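Local coordinates for protein RpfR (Cronobacter turicensis, PDB 6DGG) that contains a PAS domain, an antiparallel sheet flanked by helices and common in sensory proteins, whose interior pocket holds lauric acid in this structure, at residues V2-D14 and Q20-L32. Numbering follows the deposited sequence.
Sequences VVSEANSVIVILD and QRFNRLSEEYTGL
Ser-8 and Ile-10 are gripped by the amide of Asn-23 where the opening beta hairpin of a PAS fold runs into its first helix. ND2 of Asn-23, with Ser-8 O close to the amide plane, donates to that carbonyl over 3.0 Å. From Val-9, CG1 meets CD2 of Tyr-29 at 3.8 Å, the two side chains crossing at about a right angle; the Tyr-29 hydroxyl is hydrogen-bonded to Asp-108 on the adjacent strand 102-108. The N-H of Ile-10 points almost straight at Asn-23 OD1 (N to OD1 2.9 Å), coming from above the carbonyl plane, and Ile-10 O takes the backbone NH of Asn-23. Val-11 and Phe-22, a non-hydrogen-bonded antiparallel pair, lie side by side, CG2 to CD1 3.9 Å, and both touch the lauric acid, as does Ser-26, whose CB sits over the centre of the Phe-22 ring. Gln-20 and Arg-21 form a classic beta bulge, both facing Ile-12: Arg-21 O accepts from Ile-12 N, and Gln-20 N donates to Ile-12 O. Asn-23 is also the N-cap of helix 24-30: chi1 of 79° folds its amide back so that OD1 accepts weakly from Ser-26 N and receives the Ser-26 hydroxyl, OG to OD1 2.8 Å, nearly in line with the C=O bond.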
loop_
_atom_site.group_PDB
_atom_site.type_symbol
_atom_site.label_atom_id
_atom_site.label_comp_id
_atom_site.label_asym_id
_atom_site.label_seq_id
_atom_site.Cartn_x
_atom_site.Cartn_y
_atom_site.Cartn_z
ATOM N N VAL A 2 -19.917 6.524 -14.892
ATOM C CA VAL A 2 -18.515 6.747 -14.554
ATOM C C VAL A 2 -17.662 6.840 -15.822
ATOM O O VAL A 2 -17.615 5.918 -16.643
ATOM C CB VAL A 2 -17.998 5.674 -13.570
ATOM C CG1 VAL A 2 -16.482 5.698 -13.482
ATOM C CG2 VAL A 2 -18.599 5.896 -12.190
ATOM N N VAL A 3 -16.962 7.968 -15.946
ATOM C CA VAL A 3 -16.295 8.318 -17.196
ATOM C C VAL A 3 -15.116 7.392 -17.465
ATOM O O VAL A 3 -14.900 6.957 -18.603
ATOM C CB VAL A 3 -15.871 9.797 -17.143
ATOM C CG1 VAL A 3 -15.089 10.188 -18.389
ATOM C CG2 VAL A 3 -17.100 10.680 -16.982
ATOM N N SER A 4 -14.325 7.094 -16.439
ATOM C CA SER A 4 -13.148 6.253 -16.586
ATOM C C SER A 4 -12.859 5.590 -15.246
ATOM O O SER A 4 -13.532 5.850 -14.248
ATOM C CB SER A 4 -11.948 7.067 -17.077
ATOM O OG SER A 4 -12.103 7.432 -18.439
ATOM N N GLU A 5 -11.858 4.712 -15.235
ATOM C CA GLU A 5 -11.410 4.054 -14.018
ATOM C C GLU A 5 -9.890 4.041 -13.997
ATOM O O GLU A 5 -9.231 4.131 -15.038
ATOM C CB GLU A 5 -11.920 2.605 -13.906
ATOM C CG GLU A 5 -13.415 2.475 -13.695
ATOM C CD GLU A 5 -13.874 1.031 -13.607
ATOM O OE1 GLU A 5 -13.333 0.280 -12.766
ATOM O OE2 GLU A 5 -14.771 0.647 -14.383
ATOM N N ALA A 6 -9.339 3.942 -12.795
ATOM C CA ALA A 6 -7.900 3.826 -12.648
ATOM C C ALA A 6 -7.474 2.367 -12.790
ATOM O O ALA A 6 -8.288 1.441 -12.751
ATOM C CB ALA A 6 -7.453 4.363 -11.295
ATOM N N ASN A 7 -6.169 2.174 -12.956
ATOM C CA ASN A 7 -5.591 0.859 -13.184
ATOM C C ASN A 7 -4.697 0.414 -12.040
ATOM O O ASN A 7 -4.102 -0.666 -12.112
ATOM C CB ASN A 7 -4.757 0.885 -14.465
ATOM C CG ASN A 7 -5.487 1.528 -15.605
ATOM O OD1 ASN A 7 -6.582 1.105 -15.957
ATOM N ND2 ASN A 7 -4.905 2.586 -16.165
ATOM N N SER A 8 -4.582 1.222 -10.999
ATOM C CA SER A 8 -3.584 1.037 -9.966
ATOM C C SER A 8 -4.239 1.167 -8.605
ATOM O O SER A 8 -5.202 1.913 -8.437
ATOM C CB SER A 8 -2.518 2.110 -10.077
ATOM O OG SER A 8 -1.992 2.165 -11.388
ATOM N N VAL A 9 -3.698 0.444 -7.633
ATOM C CA VAL A 9 -4.045 0.636 -6.230
ATOM C C VAL A 9 -3.070 1.653 -5.654
ATOM O O VAL A 9 -1.851 1.440 -5.658
ATOM C CB VAL A 9 -4.033 -0.692 -5.454
ATOM C CG1 VAL A 9 -5.150 -1.590 -5.956
ATOM C CG2 VAL A 9 -2.696 -1.406 -5.557
ATOM N N ILE A 10 -3.598 2.798 -5.240
ATOM C CA ILE A 10 -2.799 3.935 -4.799
ATOM C C ILE A 10 -3.075 4.140 -3.316
ATOM O O ILE A 10 -4.203 4.456 -2.925
ATOM C CB ILE A 10 -3.135 5.204 -5.603
ATOM C CG1 ILE A 10 -2.929 4.958 -7.103
ATOM C CG2 ILE A 10 -2.302 6.370 -5.137
ATOM C CD1 ILE A 10 -1.535 4.468 -7.509
ATOM N N VAL A 11 -2.049 3.951 -2.494
ATOM C CA VAL A 11 -2.154 4.056 -1.045
ATOM C C VAL A 11 -1.022 4.952 -0.566
ATOM O O VAL A 11 0.135 4.771 -0.965
ATOM C CB VAL A 11 -2.087 2.662 -0.392
ATOM C CG1 VAL A 11 -2.188 2.755 1.127
ATOM C CG2 VAL A 11 -3.200 1.757 -0.947
ATOM N N ILE A 12 -1.355 5.944 0.259
ATOM C CA ILE A 12 -0.373 6.853 0.831
ATOM C C ILE A 12 -0.237 6.517 2.309
ATOM O O ILE A 12 -1.242 6.345 3.006
ATOM C CB ILE A 12 -0.773 8.319 0.611
ATOM C CG1 ILE A 12 -0.930 8.582 -0.890
ATOM C CG2 ILE A 12 0.262 9.259 1.226
ATOM C CD1 ILE A 12 -1.395 9.987 -1.225
ATOM N N LEU A 13 1.008 6.391 2.769
ATOM C CA LEU A 13 1.328 5.935 4.115
ATOM C C LEU A 13 2.200 6.966 4.811
ATOM O O LEU A 13 2.949 7.706 4.167
ATOM C CB LEU A 13 2.158 4.654 4.060
ATOM C CG LEU A 13 1.605 3.452 3.306
ATOM C CD1 LEU A 13 2.627 2.326 3.295
ATOM C CD2 LEU A 13 0.307 2.991 3.929
ATOM N N ASP A 14 2.116 7.002 6.142
ATOM C CA ASP A 14 3.122 7.693 6.927
ATOM C C ASP A 14 4.224 6.705 7.315
ATOM O O ASP A 14 4.222 5.542 6.900
ATOM C CB ASP A 14 2.492 8.453 8.098
ATOM C CG ASP A 14 1.997 7.555 9.219
ATOM O OD1 ASP A 14 2.211 6.321 9.198
ATOM O OD2 ASP A 14 1.388 8.116 10.163
ATOM N N GLN A 20 -3.105 7.161 4.815
ATOM C CA GLN A 20 -3.532 8.539 4.647
ATOM C C GLN A 20 -4.528 8.723 3.513
ATOM O O GLN A 20 -5.419 9.575 3.616
ATOM C CB GLN A 20 -2.301 9.417 4.415
ATOM C CG GLN A 20 -1.182 9.137 5.411
ATOM C CD GLN A 20 -1.576 9.450 6.848
ATOM O OE1 GLN A 20 -2.213 10.469 7.119
ATOM N NE2 GLN A 20 -1.208 8.565 7.774
ATOM N N ARG A 21 -4.373 7.962 2.428
ATOM C CA ARG A 21 -5.302 7.925 1.306
ATOM C C ARG A 21 -5.311 6.505 0.753
ATOM O O ARG A 21 -4.331 5.759 0.882
ATOM C CB ARG A 21 -4.912 8.903 0.185
ATOM C CG ARG A 21 -5.029 10.384 0.528
ATOM C CD ARG A 21 -5.741 11.145 -0.591
ATOM N NE ARG A 21 -7.156 10.785 -0.643
ATOM C CZ ARG A 21 -8.075 11.417 -1.368
ATOM N NH1 ARG A 21 -7.746 12.455 -2.122
ATOM N NH2 ARG A 21 -9.330 11.002 -1.327
ATOM N N PHE A 22 -6.418 6.155 0.100
ATOM C CA PHE A 22 -6.716 4.775 -0.282
ATOM C C PHE A 22 -7.740 4.891 -1.400
ATOM O O PHE A 22 -8.870 5.327 -1.154
ATOM C CB PHE A 22 -7.302 4.088 0.949
ATOM C CG PHE A 22 -7.536 2.600 0.844
ATOM C CD1 PHE A 22 -6.503 1.699 1.090
ATOM C CD2 PHE A 22 -8.816 2.097 0.651
ATOM C CE1 PHE A 22 -6.727 0.328 1.072
ATOM C CE2 PHE A 22 -9.050 0.716 0.636
ATOM C CZ PHE A 22 -8.000 -0.165 0.852
ATOM N N ASN A 23 -7.341 4.568 -2.633
ATOM C CA ASN A 23 -8.156 4.942 -3.785
ATOM C C ASN A 23 -9.256 3.917 -4.081
ATOM O O ASN A 23 -9.388 2.883 -3.427
ATOM C CB ASN A 23 -7.298 5.230 -5.022
ATOM C CG ASN A 23 -6.822 3.969 -5.723
ATOM O OD1 ASN A 23 -6.491 2.977 -5.080
ATOM N ND2 ASN A 23 -6.779 4.011 -7.052
ATOM N N ARG A 24 -10.045 4.204 -5.114
ATOM C CA ARG A 24 -11.244 3.413 -5.372
ATOM C C ARG A 24 -10.906 1.974 -5.740
ATOM O O ARG A 24 -11.616 1.042 -5.342
ATOM C CB ARG A 24 -12.084 4.066 -6.465
ATOM C CG ARG A 24 -13.439 3.423 -6.656
ATOM C CD ARG A 24 -14.336 4.274 -7.556
ATOM N NE ARG A 24 -14.606 5.596 -6.992
ATOM C CZ ARG A 24 -15.370 6.520 -7.569
ATOM N NH1 ARG A 24 -15.948 6.278 -8.739
ATOM N NH2 ARG A 24 -15.558 7.689 -6.971
ATOM N N LEU A 25 -9.844 1.759 -6.516
ATOM C CA LEU A 25 -9.496 0.386 -6.854
ATOM C C LEU A 25 -9.055 -0.385 -5.616
ATOM O O LEU A 25 -9.333 -1.585 -5.501
ATOM C CB LEU A 25 -8.431 0.351 -7.953
ATOM C CG LEU A 25 -8.152 -1.030 -8.557
ATOM C CD1 LEU A 25 -9.422 -1.679 -9.122
ATOM C CD2 LEU A 25 -7.093 -0.973 -9.655
ATOM N N SER A 26 -8.397 0.292 -4.671
ATOM C CA SER A 26 -8.077 -0.331 -3.391
ATOM C C SER A 26 -9.345 -0.758 -2.663
ATOM O O SER A 26 -9.402 -1.848 -2.083
ATOM C CB SER A 26 -7.264 0.626 -2.521
ATOM O OG SER A 26 -6.035 0.964 -3.145
ATOM N N GLU A 27 -10.378 0.092 -2.688
ATOM C CA GLU A 27 -11.662 -0.270 -2.099
ATOM C C GLU A 27 -12.245 -1.501 -2.777
ATOM O O GLU A 27 -12.759 -2.400 -2.108
ATOM C CB GLU A 27 -12.643 0.902 -2.206
ATOM C CG GLU A 27 -12.188 2.179 -1.503
ATOM C CD GLU A 27 -13.186 3.307 -1.619
ATOM O OE1 GLU A 27 -14.014 3.294 -2.559
ATOM O OE2 GLU A 27 -13.164 4.221 -0.768
ATOM N N GLU A 28 -12.184 -1.561 -4.113
ATOM C CA GLU A 28 -12.772 -2.691 -4.826
ATOM C C GLU A 28 -12.067 -4.002 -4.481
ATOM O O GLU A 28 -12.719 -5.042 -4.318
ATOM C CB GLU A 28 -12.763 -2.421 -6.328
ATOM C CG GLU A 28 -13.699 -1.289 -6.738
ATOM C CD GLU A 28 -13.538 -0.883 -8.195
ATOM O OE1 GLU A 28 -13.009 -1.688 -8.990
ATOM O OE2 GLU A 28 -13.940 0.248 -8.541
ATOM N N TYR A 29 -10.737 -3.973 -4.338
ATOM C CA TYR A 29 -10.004 -5.196 -4.016
ATOM C C TYR A 29 -10.283 -5.683 -2.601
ATOM O O TYR A 29 -10.226 -6.891 -2.346
ATOM C CB TYR A 29 -8.497 -4.973 -4.168
ATOM C CG TYR A 29 -7.957 -5.318 -5.537
ATOM C CD1 TYR A 29 -7.660 -6.635 -5.876
ATOM C CD2 TYR A 29 -7.732 -4.335 -6.484
ATOM C CE1 TYR A 29 -7.171 -6.960 -7.130
ATOM C CE2 TYR A 29 -7.248 -4.650 -7.740
ATOM C CZ TYR A 29 -6.956 -5.964 -8.054
ATOM O OH TYR A 29 -6.470 -6.293 -9.301
ATOM N N THR A 30 -10.558 -4.776 -1.666
ATOM C CA THR A 30 -10.568 -5.124 -0.248
ATOM C C THR A 30 -11.948 -5.136 0.381
ATOM O O THR A 30 -12.119 -5.747 1.442
ATOM C CB THR A 30 -9.708 -4.137 0.556
ATOM O OG1 THR A 30 -10.298 -2.829 0.492
ATOM C CG2 THR A 30 -8.277 -4.106 0.038
ATOM N N GLY A 31 -12.926 -4.475 -0.228
ATOM C CA GLY A 31 -14.229 -4.311 0.375
ATOM C C GLY A 31 -14.293 -3.253 1.451
ATOM O O GLY A 31 -15.315 -3.158 2.137
ATOM N N LEU A 32 -13.241 -2.448 1.610
ATOM C CA LEU A 32 -13.155 -1.431 2.652
ATOM C C LEU A 32 -13.113 -0.052 2.004
ATOM O O LEU A 32 -12.459 0.137 0.971
ATOM C CB LEU A 32 -11.890 -1.634 3.514
ATOM C CG LEU A 32 -11.839 -2.936 4.333
ATOM C CD1 LEU A 32 -10.502 -3.092 5.053
ATOM C CD2 LEU A 32 -12.979 -3.014 5.305
#